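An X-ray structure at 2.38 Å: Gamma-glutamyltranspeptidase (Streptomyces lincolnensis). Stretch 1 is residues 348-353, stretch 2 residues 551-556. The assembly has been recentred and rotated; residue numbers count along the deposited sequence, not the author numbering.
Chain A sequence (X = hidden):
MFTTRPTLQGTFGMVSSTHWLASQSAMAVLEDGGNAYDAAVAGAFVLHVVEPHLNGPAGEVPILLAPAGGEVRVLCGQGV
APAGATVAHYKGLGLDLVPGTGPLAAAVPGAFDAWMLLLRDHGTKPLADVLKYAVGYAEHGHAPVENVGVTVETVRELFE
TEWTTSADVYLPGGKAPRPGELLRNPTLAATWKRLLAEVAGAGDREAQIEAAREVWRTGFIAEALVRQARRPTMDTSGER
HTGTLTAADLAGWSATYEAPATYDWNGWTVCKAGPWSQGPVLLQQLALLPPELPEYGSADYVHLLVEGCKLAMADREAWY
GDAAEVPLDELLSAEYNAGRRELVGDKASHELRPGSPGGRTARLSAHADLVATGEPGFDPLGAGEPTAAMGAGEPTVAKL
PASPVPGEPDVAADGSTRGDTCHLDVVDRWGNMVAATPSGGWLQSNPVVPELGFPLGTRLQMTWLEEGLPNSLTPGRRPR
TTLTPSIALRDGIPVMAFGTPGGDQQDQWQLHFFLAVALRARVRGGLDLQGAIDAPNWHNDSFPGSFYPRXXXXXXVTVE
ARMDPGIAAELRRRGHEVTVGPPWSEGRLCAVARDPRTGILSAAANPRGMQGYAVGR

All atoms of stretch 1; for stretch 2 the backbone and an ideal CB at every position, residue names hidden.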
# COMPACT_ATOMS: atom_id res chain seq x y z
N ALA A 348 -9.27 33.07 20.45
CA ALA A 348 -8.23 32.81 19.48
C ALA A 348 -7.42 34.08 19.30
O ALA A 348 -7.99 35.15 19.08
CB ALA A 348 -8.83 32.37 18.16
N SER A 349 -6.10 33.95 19.40
CA SER A 349 -5.18 35.05 19.15
C SER A 349 -5.06 35.32 17.63
O SER A 349 -4.96 34.39 16.84
CB SER A 349 -3.80 34.72 19.74
OG SER A 349 -2.89 35.80 19.59
N HIS A 350 -5.09 36.60 17.26
CA HIS A 350 -4.81 37.06 15.89
C HIS A 350 -3.46 37.78 15.82
O HIS A 350 -3.13 38.41 14.81
CB HIS A 350 -5.92 38.01 15.44
CG HIS A 350 -7.22 37.32 15.17
ND1 HIS A 350 -7.94 37.53 14.01
CD2 HIS A 350 -7.93 36.42 15.89
CE1 HIS A 350 -9.04 36.80 14.04
NE2 HIS A 350 -9.06 36.12 15.17
N GLU A 351 -2.68 37.66 16.89
CA GLU A 351 -1.48 38.46 17.12
C GLU A 351 -0.27 37.53 17.11
O GLU A 351 -0.35 36.38 17.55
CB GLU A 351 -1.58 39.16 18.48
CG GLU A 351 -2.38 40.47 18.49
CD GLU A 351 -3.88 40.27 18.29
OE1 GLU A 351 -4.51 39.53 19.07
OE2 GLU A 351 -4.44 40.88 17.35
N LEU A 352 0.84 38.04 16.59
CA LEU A 352 2.11 37.34 16.69
C LEU A 352 2.77 37.76 18.00
O LEU A 352 3.04 38.94 18.20
CB LEU A 352 3.01 37.68 15.50
CG LEU A 352 4.26 36.82 15.35
CD1 LEU A 352 3.86 35.40 14.96
CD2 LEU A 352 5.21 37.41 14.32
N ARG A 353 3.02 36.79 18.89
CA ARG A 353 3.46 37.09 20.27
C ARG A 353 4.70 36.30 20.66
O ARG A 353 4.59 35.31 21.38
CB ARG A 353 2.33 36.77 21.25
CG ARG A 353 1.09 37.62 21.08
CD ARG A 353 -0.18 36.79 21.19
NE ARG A 353 -0.67 36.67 22.56
CZ ARG A 353 -1.28 35.60 23.10
NH1 ARG A 353 -1.47 34.47 22.42
NH2 ARG A 353 -1.69 35.65 24.36
N UNK A 551 3.64 36.56 3.32
CA UNK A 551 2.54 37.10 4.12
C UNK A 551 2.20 36.28 5.36
O UNK A 551 2.75 35.19 5.59
CB UNK A 551 1.29 37.22 3.25
N UNK A 552 1.33 36.83 6.20
CA UNK A 552 0.64 36.07 7.25
C UNK A 552 -0.87 36.29 7.19
O UNK A 552 -1.33 37.30 6.66
CB UNK A 552 1.17 36.47 8.63
N UNK A 553 -1.62 35.33 7.73
CA UNK A 553 -3.09 35.42 7.75
C UNK A 553 -3.56 35.37 9.20
O UNK A 553 -3.65 34.29 9.78
CB UNK A 553 -3.73 34.29 6.93
N UNK A 554 -3.82 36.55 9.81
CA UNK A 554 -4.15 36.60 11.23
C UNK A 554 -5.37 35.78 11.61
O UNK A 554 -6.40 35.86 10.94
CB UNK A 554 -4.37 38.05 11.65
N UNK A 555 -5.23 34.98 12.67
CA UNK A 555 -6.30 34.13 13.19
C UNK A 555 -6.83 33.03 12.28
O UNK A 555 -7.90 32.47 12.54
CB UNK A 555 -7.48 35.03 13.58
N UNK A 556 -6.08 32.69 11.23
CA UNK A 556 -6.56 31.79 10.18
C UNK A 556 -6.18 30.35 10.46
O UNK A 556 -5.00 30.03 10.61
CB UNK A 556 -6.01 32.22 8.82

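Position 551 has phi/psi of -75/172, which any residue can adopt, and nothing of 348-353 lies within 5.5 Å of its ideal CB. Stretch 1 therefore sets no requirement, and many side chains would suit. The deposited residue is Gly551, which makes no contact here.

At position 552 the CA-to-CB bond points toward stretch 1, yet the ideal CB also has no neighbour there within 5.5 Å. A short side chain would leave the gap unbridged, whereas a long, flexible one could reach the backbone of His350 and the aliphatic flank of Leu352. That favours a long apolar chain such as methionine; a branched leucine would end short of His350. A long polar chain seeking the carbonyl of His350 is not excluded. The residue is Met552. Its chi2 is t, while chi1 (98°) and chi3 (-123°) lie between wells; the terminal CE comes 4.2 Å from His350 O and 4.5 Å from Leu352 CB, the latter an apolar contact.

Position 553, at -121/97, is out of reach of stretch 1, so its side chain is not constrained from that side. It is Arg553, whose guanidinium NH1 is hydrogen-bonded elsewhere in the structure.

Position 554 directs CA-to-CB sideways, with the ideal CB 3.4 Å from His350 O. A compact side chain suits this close approach, and phi/psi of -59/132 fits proline as well as alanine or serine. It also matches the first corner of a type II turn, where proline is common. Pro554 is found, its ring puckered C-gamma exo, with CB 3.6 Å from His350 O and 4.2 Å from His350 CB.

Position 555 is the most restrictive. Its phi/psi of 63/17 by itself favours glycine, though asparagine can also tolerate a positive phi. The decisive evidence is steric: the ideal CB points toward stretch 1 and would lie 2.4 Å from His350 CE1, a clash. Gly555 answers both conditions. Without a CB, its CA sits 3.7 Å from the centroid of the His350 ring (CG, ND1, CD2, CE1, NE2), only 2° off the ring normal, forming a CH-pi contact over the face. The backbone is correspondingly close, with Gly555 N 3.9 Å from His350 CA and Gly555 CA 3.9 Å from Ser349 O.

Position 556 turns CA-to-CB away, so stretch 1 leaves the choice open; its -92/124 angles suit most residues. Ser556 is deposited, with chi1 t. Its backbone closes the type II turn through a hydrogen bond from Ser556 N to Arg553 O at 3.3 Å.

Stretch 2 (551-556) GMRPGS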
# COMPACT_ATOMS: atom_id res chain seq x y z
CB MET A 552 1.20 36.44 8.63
CG MET A 552 0.45 37.45 9.47
SD MET A 552 1.30 37.72 11.05
CE MET A 552 -0.01 37.31 12.20
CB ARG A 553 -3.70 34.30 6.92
CG ARG A 553 -3.31 34.34 5.45
CD ARG A 553 -3.36 32.97 4.78
NE ARG A 553 -4.64 32.68 4.09
CZ ARG A 553 -5.31 31.51 4.11
NH1 ARG A 553 -4.89 30.46 4.82
NH2 ARG A 553 -6.45 31.40 3.43
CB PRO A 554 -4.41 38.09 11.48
CG PRO A 554 -3.62 38.79 10.45
CD PRO A 554 -3.68 37.91 9.24
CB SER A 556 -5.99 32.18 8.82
OG SER A 556 -6.58 31.40 7.80
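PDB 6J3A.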